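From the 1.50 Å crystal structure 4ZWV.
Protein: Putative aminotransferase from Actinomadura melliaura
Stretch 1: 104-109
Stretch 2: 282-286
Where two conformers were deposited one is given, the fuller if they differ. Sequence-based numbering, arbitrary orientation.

Stretch 1 (104-109) DPATLT
Stretch 2 282-286: LLQRS

Residues 104-109 form a compact turn. Pro105 (phi/psi -59/-25), Ala106 (-79/-19) and Thr107 (-126/-19) wind so that Asp104 O accepts from Thr107 N at 3.1 Å and from Leu108 N at 2.8 Å; Leu108 then takes left-handed angles (59/26), and Asp104 N closes the loop on Thr109 O at 2.9 Å. Proline, its phi fixed by its ring, suits the start of such a turn. The short carboxylate of Asp104, chi1 t, reaches back to the turn's own NH, Ala106 N donating to Asp104 OD1 at 3.0 Å, while the hydroxyls of Thr107 and Thr109, both chi1 p, pair OG1 to OG1 at 2.9 Å.

Residues 282-286 are extended throughout (Leu283 -88/131, Arg285 -102/145). The CA atoms come nearest at Ala106 and Leu283, 6.1 Å apart. No direct backbone hydrogen bond joins the stretches; instead a water donates to Ala106 O (2.6 Å) and accepts from Gln284 N (2.7 Å).

Leu283 and Leu108 (each m, t), both buried, point toward each other's stretch, their branched apolar chains packing CD1 to CD1 at 3.7 Å; Leu283 CD2 lies 3.2 Å from Ala106 O. Arg285 starts sideways, but its long chain (m, m, t, chi4 177°) brings NH1 within 2.9 Å of Thr107 O, supplying that carbonyl with a donor at 159°, edge-on to the guanidinium.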

# COMPACT_ATOMS: atom_id res chain seq x y z
N ASP A 104 -23.89 -19.62 -1.30
CA ASP A 104 -24.50 -20.89 -0.94
C ASP A 104 -24.85 -20.85 0.55
O ASP A 104 -23.96 -20.75 1.39
CB ASP A 104 -23.54 -22.04 -1.24
CG ASP A 104 -24.12 -23.41 -0.90
OD1 ASP A 104 -25.26 -23.49 -0.40
OD2 ASP A 104 -23.41 -24.42 -1.12
N PRO A 105 -26.15 -20.92 0.89
CA PRO A 105 -26.55 -20.85 2.31
C PRO A 105 -25.93 -21.95 3.17
O PRO A 105 -25.79 -21.76 4.38
CB PRO A 105 -28.07 -21.01 2.25
CG PRO A 105 -28.46 -20.60 0.88
CD PRO A 105 -27.31 -21.00 -0.01
N ALA A 106 -25.58 -23.08 2.55
CA ALA A 106 -25.05 -24.21 3.31
C ALA A 106 -23.57 -24.06 3.69
O ALA A 106 -23.10 -24.74 4.60
CB ALA A 106 -25.24 -25.50 2.51
N THR A 107 -22.86 -23.17 3.00
CA THR A 107 -21.42 -23.01 3.23
C THR A 107 -20.98 -21.58 3.54
O THR A 107 -19.89 -21.38 4.06
CB THR A 107 -20.61 -23.47 2.00
OG1 THR A 107 -20.93 -22.64 0.88
CG2 THR A 107 -20.90 -24.92 1.66
N LEU A 108 -21.83 -20.62 3.19
CA LEU A 108 -21.50 -19.19 3.22
C LEU A 108 -20.31 -18.85 2.32
O LEU A 108 -19.62 -17.86 2.56
CB LEU A 108 -21.25 -18.70 4.65
CG LEU A 108 -22.42 -18.93 5.62
CD1 LEU A 108 -22.17 -18.22 6.96
CD2 LEU A 108 -23.76 -18.52 5.03
N THR A 109 -20.08 -19.65 1.30
CA THR A 109 -19.12 -19.27 0.27
C THR A 109 -19.85 -19.17 -1.06
O THR A 109 -21.03 -19.51 -1.15
CB THR A 109 -17.95 -20.25 0.17
OG1 THR A 109 -18.46 -21.55 -0.09
CG2 THR A 109 -17.17 -20.28 1.48
N LEU A 282 -26.01 -25.26 12.44
CA LEU A 282 -24.59 -25.34 12.14
C LEU A 282 -24.34 -25.41 10.63
O LEU A 282 -25.24 -25.77 9.86
CB LEU A 282 -23.98 -26.58 12.80
CG LEU A 282 -24.09 -26.69 14.33
CD1 LEU A 282 -23.52 -28.02 14.79
CD2 LEU A 282 -23.38 -25.54 15.01
N LEU A 283 -23.14 -25.02 10.21
CA LEU A 283 -22.74 -25.20 8.82
C LEU A 283 -22.11 -26.58 8.66
O LEU A 283 -21.23 -26.96 9.44
CB LEU A 283 -21.77 -24.10 8.40
CG LEU A 283 -22.43 -22.72 8.26
CD1 LEU A 283 -21.39 -21.64 8.11
CD2 LEU A 283 -23.39 -22.71 7.08
N GLN A 284 -22.54 -27.33 7.66
CA GLN A 284 -21.99 -28.66 7.40
C GLN A 284 -20.77 -28.56 6.48
O GLN A 284 -20.90 -28.13 5.34
CB GLN A 284 -23.05 -29.58 6.79
CG GLN A 284 -24.27 -29.82 7.68
CD GLN A 284 -23.92 -30.56 8.96
OE1 GLN A 284 -24.20 -30.08 10.06
NE2 GLN A 284 -23.32 -31.74 8.82
N ARG A 285 -19.60 -28.96 6.98
CA ARG A 285 -18.36 -28.84 6.22
C ARG A 285 -17.96 -30.18 5.62
O ARG A 285 -18.16 -31.22 6.23
CB ARG A 285 -17.23 -28.30 7.09
CG ARG A 285 -17.57 -27.01 7.84
CD ARG A 285 -18.04 -25.93 6.90
NE ARG A 285 -18.03 -24.63 7.57
CZ ARG A 285 -18.34 -23.49 6.97
NH1 ARG A 285 -18.70 -23.49 5.69
NH2 ARG A 285 -18.29 -22.35 7.65
N SER A 286 -17.38 -30.15 4.42
CA SER A 286 -17.02 -31.37 3.71
C SER A 286 -15.71 -31.97 4.23
O SER A 286 -14.78 -31.23 4.53
CB SER A 286 -16.91 -31.08 2.22
OG SER A 286 -16.46 -32.23 1.52
O HOH W 1 -24.43 -26.50 5.97